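Local structure of immunoreactive 84kD antigen PG93 (Porphyromonas gingivalis, 5M11) at residues A[368-373]-A[388-393]; A[393-398]-A[405-410]. The protein probably serves at the bacterial surface as an essential component of the type-IX secretion system, a multidomain beta-propeller protein that binds zinc and calcium ions. One frame throughout, in Å; residues are numbered along the deposited sequence.

Interaction 1: residues A[368-373]-A[388-393]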
loop_
_atom_site.group_PDB
_atom_site.type_symbol
_atom_site.label_atom_id
_atom_site.label_comp_id
_atom_site.label_asym_id
_atom_site.label_seq_id
_atom_site.Cartn_x
_atom_site.Cartn_y
_atom_site.Cartn_z
ATOM N N PHE A 368 23.512 -16.120 -6.625
ATOM C CA PHE A 368 23.203 -14.738 -6.216
ATOM C C PHE A 368 21.777 -14.804 -5.678
ATOM O O PHE A 368 21.105 -15.814 -5.919
ATOM C CB PHE A 368 23.407 -13.702 -7.334
ATOM C CG PHE A 368 22.564 -13.918 -8.561
ATOM C CD1 PHE A 368 21.385 -13.209 -8.744
ATOM C CD2 PHE A 368 22.961 -14.816 -9.547
ATOM C CE1 PHE A 368 20.608 -13.402 -9.888
ATOM C CE2 PHE A 368 22.176 -15.021 -10.683
ATOM C CZ PHE A 368 21.006 -14.313 -10.846
ATOM N N SER A 369 21.321 -13.812 -4.907
ATOM C CA SER A 369 20.013 -13.990 -4.284
ATOM C C SER A 369 18.860 -13.118 -4.837
ATOM O O SER A 369 17.707 -13.440 -4.536
ATOM C CB SER A 369 20.119 -13.785 -2.774
ATOM O OG SER A 369 20.587 -12.494 -2.417
ATOM N N PHE A 370 19.134 -12.077 -5.647
ATOM C CA PHE A 370 18.117 -11.135 -6.165
ATOM C C PHE A 370 17.160 -10.688 -5.058
ATOM O O PHE A 370 15.981 -11.056 -5.038
ATOM C CB PHE A 370 17.320 -11.614 -7.403
ATOM C CG PHE A 370 16.529 -10.470 -8.020
ATOM C CD1 PHE A 370 17.171 -9.330 -8.492
ATOM C CD2 PHE A 370 15.140 -10.512 -8.077
ATOM C CE1 PHE A 370 16.440 -8.270 -9.037
ATOM C CE2 PHE A 370 14.410 -9.445 -8.619
ATOM C CZ PHE A 370 15.064 -8.333 -9.093
ATOM N N ASN A 371 17.716 -9.932 -4.110
ATOM C CA ASN A 371 17.004 -9.365 -2.978
ATOM C C ASN A 371 17.238 -7.870 -2.912
ATOM O O ASN A 371 18.247 -7.364 -3.417
ATOM C CB ASN A 371 17.457 -10.014 -1.652
ATOM C CG ASN A 371 17.021 -11.441 -1.404
ATOM O OD1 ASN A 371 15.886 -11.855 -1.677
ATOM N ND2 ASN A 371 17.900 -12.198 -0.777
ATOM N N ASP A 372 16.305 -7.178 -2.249
ATOM C CA ASP A 372 16.294 -5.756 -1.950
ATOM C C ASP A 372 16.605 -4.917 -3.175
ATOM O O ASP A 372 17.598 -4.184 -3.191
ATOM C CB ASP A 372 17.255 -5.413 -0.792
ATOM C CG ASP A 372 17.292 -6.441 0.320
ATOM O OD1 ASP A 372 16.279 -6.565 1.051
ATOM O OD2 ASP A 372 18.332 -7.130 0.456
ATOM N N ALA A 373 15.748 -5.029 -4.204
ATOM C CA ALA A 373 15.813 -4.185 -5.396
ATOM C C ALA A 373 15.325 -2.803 -4.953
ATOM O O ALA A 373 14.186 -2.682 -4.503
ATOM C CB ALA A 373 14.943 -4.771 -6.499
ATOM N N VAL A 388 18.471 -2.092 -12.771
ATOM C CA VAL A 388 17.981 -2.199 -11.394
ATOM C C VAL A 388 19.164 -2.355 -10.423
ATOM O O VAL A 388 20.025 -3.208 -10.612
ATOM C CB VAL A 388 16.934 -3.330 -11.206
ATOM C CG1 VAL A 388 16.428 -3.385 -9.762
ATOM C CG2 VAL A 388 15.765 -3.158 -12.171
ATOM N N GLY A 389 19.167 -1.529 -9.386
ATOM C CA GLY A 389 20.178 -1.563 -8.344
ATOM C C GLY A 389 19.651 -2.266 -7.118
ATOM O O GLY A 389 18.649 -1.831 -6.535
ATOM N N THR A 390 20.291 -3.391 -6.757
ATOM C CA THR A 390 19.949 -4.162 -5.567
ATOM C C THR A 390 20.920 -3.812 -4.445
ATOM O O THR A 390 22.125 -3.653 -4.682
ATOM C CB THR A 390 19.938 -5.667 -5.829
ATOM O OG1 THR A 390 21.215 -6.062 -6.319
ATOM C CG2 THR A 390 18.823 -6.099 -6.780
ATOM N N TRP A 391 20.395 -3.681 -3.225
ATOM C CA TRP A 391 21.232 -3.353 -2.086
ATOM C C TRP A 391 21.843 -4.648 -1.517
ATOM O O TRP A 391 21.251 -5.311 -0.657
ATOM C CB TRP A 391 20.438 -2.548 -1.052
ATOM C CG TRP A 391 21.302 -1.723 -0.153
ATOM C CD1 TRP A 391 21.524 -1.928 1.177
ATOM C CD2 TRP A 391 22.066 -0.564 -0.518
ATOM N NE1 TRP A 391 22.384 -0.975 1.663
ATOM C CE2 TRP A 391 22.735 -0.124 0.643
ATOM C CE3 TRP A 391 22.293 0.118 -1.729
ATOM C CZ2 TRP A 391 23.610 0.974 0.630
ATOM C CZ3 TRP A 391 23.163 1.199 -1.739
ATOM C CH2 TRP A 391 23.817 1.610 -0.574
ATOM N N GLY A 392 22.998 -5.019 -2.075
ATOM C CA GLY A 392 23.735 -6.218 -1.706
ATOM C C GLY A 392 24.039 -7.190 -2.832
ATOM O O GLY A 392 25.058 -7.874 -2.769
ATOM N N ASN A 393 23.187 -7.263 -3.877
ATOM C CA ASN A 393 23.369 -8.230 -4.974
ATOM C C ASN A 393 23.883 -7.653 -6.337
ATOM O O ASN A 393 24.032 -8.415 -7.303
ATOM C CB ASN A 393 22.072 -9.002 -5.212
ATOM C CG ASN A 393 21.827 -10.078 -4.187
ATOM O OD1 ASN A 393 22.516 -11.115 -4.152
ATOM N ND2 ASN A 393 20.831 -9.848 -3.334
#
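The carboxamide of Asn393 is the flat group at the centre of this contact, bonded near its plane on one side and from above it on the other. Its CG stands anti to the carbonyl carbon (chi1 -77°), which sends the amide across to the loop 368-373. There Asn393 ND2 donates to Ser369 OG at 2.8 Å, with the hydroxyl close to the amide plane and the bond bent to 138°. Asn393 OD1 accepts from Ser369 N at 3.0 Å; this bond is straighter, but the donor stands above the carbonyl plane, well away from the lone-pair directions. Both polar atoms of the amide are thus gripped by one serine, which fixes its rotation. The Phe370 ring, with CG anti to its backbone N, has its CE1 3.9 Å from Thr390 CG2 in an oblique approach, the two side chains crossing at about a right angle; Phe396 meets the same ring edge-to-face. The Trp391 indole leads away from the loop and packs against the Trp333 ring.

Next to this, the backbones join. Trp391 N donates to Asp372 O at 2.8 Å, nearly straight (169°) and in the carbonyl plane, while the CA of Thr390 approaches the same oxygen as a C-H donor. Ala373 and Thr390 form an antiparallel non-hydrogen-bonded pair, and Ala373 CB rests 3.8 Å from Val388 CG1. The carboxylate of Asp372 is held from outside the two segments, OD1 accepting from the backbone N of His340, a zinc ligand, and OD2 weakly from Gly339 N. Trp391 centres an inverse gamma turn, where the chain turns a corner. The loop after helix 357-364 thus runs into strand 373-378, which pairs with 386-390 in a four-stranded antiparallel sheet, consistent with a beta-propeller blade.

Interaction 2: residues A[393-398]-A[405-410]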
loop_
_atom_site.group_PDB
_atom_site.type_symbol
_atom_site.label_atom_id
_atom_site.label_comp_id
_atom_site.label_asym_id
_atom_site.label_seq_id
_atom_site.Cartn_x
_atom_site.Cartn_y
_atom_site.Cartn_z
ATOM N N ASN A 393 23.187 -7.263 -3.877
ATOM C CA ASN A 393 23.369 -8.230 -4.974
ATOM C C ASN A 393 23.883 -7.653 -6.337
ATOM O O ASN A 393 24.032 -8.415 -7.303
ATOM C CB ASN A 393 22.072 -9.002 -5.212
ATOM C CG ASN A 393 21.827 -10.078 -4.187
ATOM O OD1 ASN A 393 22.516 -11.115 -4.152
ATOM N ND2 ASN A 393 20.831 -9.848 -3.334
ATOM N N GLY A 394 24.165 -6.356 -6.400
ATOM C CA GLY A 394 24.713 -5.739 -7.605
ATOM C C GLY A 394 23.752 -4.999 -8.512
ATOM O O GLY A 394 22.667 -4.601 -8.089
ATOM N N LEU A 395 24.191 -4.764 -9.759
ATOM C CA LEU A 395 23.434 -4.066 -10.793
ATOM C C LEU A 395 22.849 -5.077 -11.766
ATOM O O LEU A 395 23.523 -6.037 -12.161
ATOM C CB LEU A 395 24.345 -3.068 -11.526
ATOM C CG LEU A 395 23.726 -2.159 -12.587
ATOM C CD1 LEU A 395 22.577 -1.361 -12.031
ATOM C CD2 LEU A 395 24.752 -1.218 -13.125
ATOM N N PHE A 396 21.591 -4.873 -12.146
ATOM C CA PHE A 396 20.892 -5.789 -13.031
ATOM C C PHE A 396 20.429 -5.077 -14.280
ATOM O O PHE A 396 19.994 -3.927 -14.225
ATOM C CB PHE A 396 19.715 -6.445 -12.296
ATOM C CG PHE A 396 20.137 -7.474 -11.264
ATOM C CD1 PHE A 396 20.127 -8.834 -11.568
ATOM C CD2 PHE A 396 20.526 -7.085 -9.982
ATOM C CE1 PHE A 396 20.495 -9.785 -10.608
ATOM C CE2 PHE A 396 20.927 -8.039 -9.034
ATOM C CZ PHE A 396 20.886 -9.381 -9.346
ATOM N N GLU A 397 20.573 -5.760 -15.419
ATOM C CA GLU A 397 20.173 -5.259 -16.725
ATOM C C GLU A 397 18.966 -6.027 -17.192
ATOM O O GLU A 397 18.988 -7.268 -17.235
ATOM C CB GLU A 397 21.323 -5.372 -17.745
ATOM C CG GLU A 397 21.053 -4.630 -19.044
ATOM C CD GLU A 397 22.223 -4.400 -19.982
ATOM O OE1 GLU A 397 23.365 -4.772 -19.634
ATOM O OE2 GLU A 397 21.999 -3.817 -21.065
ATOM N N PHE A 398 17.910 -5.289 -17.534
ATOM C CA PHE A 398 16.693 -5.859 -18.089
ATOM C C PHE A 398 16.589 -5.411 -19.533
ATOM O O PHE A 398 16.977 -4.280 -19.854
ATOM C CB PHE A 398 15.474 -5.470 -17.263
ATOM C CG PHE A 398 15.428 -6.166 -15.919
ATOM C CD1 PHE A 398 14.684 -7.325 -15.743
ATOM C CD2 PHE A 398 16.143 -5.667 -14.831
ATOM C CE1 PHE A 398 14.658 -7.976 -14.504
ATOM C CE2 PHE A 398 16.123 -6.327 -13.599
ATOM C CZ PHE A 398 15.375 -7.469 -13.441
ATOM N N ALA A 405 21.503 -9.436 -17.734
ATOM C CA ALA A 405 22.823 -9.450 -17.069
ATOM C C ALA A 405 22.807 -9.034 -15.603
ATOM O O ALA A 405 22.019 -8.176 -15.224
ATOM C CB ALA A 405 23.798 -8.542 -17.817
ATOM N N ARG A 406 23.751 -9.599 -14.803
ATOM C CA ARG A 406 24.045 -9.228 -13.406
ATOM C C ARG A 406 25.522 -8.768 -13.297
ATOM O O ARG A 406 26.450 -9.532 -13.589
ATOM C CB ARG A 406 23.737 -10.340 -12.380
ATOM C CG ARG A 406 24.107 -9.906 -10.961
ATOM C CD ARG A 406 23.944 -10.976 -9.915
ATOM N NE ARG A 406 25.143 -11.807 -9.772
ATOM C CZ ARG A 406 26.047 -11.677 -8.805
ATOM N NH1 ARG A 406 25.908 -10.739 -7.874
ATOM N NH2 ARG A 406 27.095 -12.488 -8.756
ATOM N N TYR A 407 25.717 -7.511 -12.882
ATOM C CA TYR A 407 27.026 -6.864 -12.718
ATOM C C TYR A 407 27.362 -6.713 -11.244
ATOM O O TYR A 407 26.602 -6.072 -10.498
ATOM C CB TYR A 407 27.044 -5.482 -13.404
ATOM C CG TYR A 407 26.689 -5.511 -14.874
ATOM C CD1 TYR A 407 27.487 -6.192 -15.790
ATOM C CD2 TYR A 407 25.578 -4.827 -15.356
ATOM C CE1 TYR A 407 27.182 -6.198 -17.149
ATOM C CE2 TYR A 407 25.262 -4.830 -16.714
ATOM C CZ TYR A 407 26.073 -5.510 -17.609
ATOM O OH TYR A 407 25.777 -5.539 -18.949
ATOM N N SER A 408 28.479 -7.340 -10.821
ATOM C CA SER A 408 28.998 -7.320 -9.451
ATOM C C SER A 408 30.413 -7.849 -9.422
ATOM O O SER A 408 30.689 -8.902 -10.000
ATOM C CB SER A 408 28.123 -8.145 -8.509
ATOM O OG SER A 408 28.518 -8.000 -7.156
ATOM N N GLY A 409 31.287 -7.110 -8.752
ATOM C CA GLY A 409 32.676 -7.485 -8.547
ATOM C C GLY A 409 33.630 -7.299 -9.708
ATOM O O GLY A 409 33.477 -6.371 -10.508
ATOM N N ASN A 410 34.657 -8.185 -9.762
ATOM C CA ASN A 410 35.762 -8.230 -10.729
ATOM C C ASN A 410 35.300 -8.084 -12.191
ATOM O O ASN A 410 34.249 -8.624 -12.558
ATOM C CB ASN A 410 36.562 -9.533 -10.555
ATOM C CG ASN A 410 35.746 -10.821 -10.472
ATOM O OD1 ASN A 410 34.501 -10.836 -10.569
ATOM N ND2 ASN A 410 36.448 -11.945 -10.289
#
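Leu395 and Glu397 exchange backbone bonds with Tyr407 and Ala405, while Phe396 and Phe398 between and beyond them spend theirs on strand 386-390. Leu395 and Tyr407 form an antiparallel hydrogen-bonded pair: Leu395 N gives to Tyr407 O at 2.8 Å, and Tyr407 N returns a nearly linear bond (176°) to Leu395 O at 2.7 Å. At Glu397 and Ala405 the exchange is unequal, since Glu397 N reaches Ala405 O at 2.8 Å but Ala405 N to Glu397 O is weak at 3.4 Å. This is the hairpin of strands 394-399 and 402-407, the last two strands of a four-stranded antiparallel sheet of the kind that makes a propeller blade.

On the face of Leu395, Glu397 and Tyr407, the extended Glu397 brings OE1 to the edge of the Tyr407 ring, where OH donates to it at 2.6 Å; its other oxygen, OE2, is bonded to His385 NE2. On the opposite face, Arg406 CG lies over one face of the Phe396 ring, 3.9 Å from its centroid, a CH-pi contact. A bend at chi3 (88°) then swings the guanidinium toward Asn393, whose backbone O accepts from Arg406 NH1 at 3.0 Å; the oxygen lies in the guanidinium plane, while the NH1 donor stands above the carbonyl plane.

In the fold
Interactions 1 and 2 lie about 9 Å apart, centre to centre, in one four-stranded antiparallel sheet ordered 373-378, 386-390, 394-399, 402-407. They come in series along the chain: interaction 1 pairs the start of the first strand with the end of the second, and interaction 2 pairs the third with the fourth. The second and third strands are neighbours, with a probable hydrogen bond from Phe396 N to Val388 O (2.8 Å) linking the contacts. Asn393 belongs to both, its side chain serving the loop 368-373 and its carbonyl O strand 402-407, at the far edge of the sheet from 373-378. Together they tie the entering loop and all four strands together, consistent with one propeller blade of this secretion-system surface component.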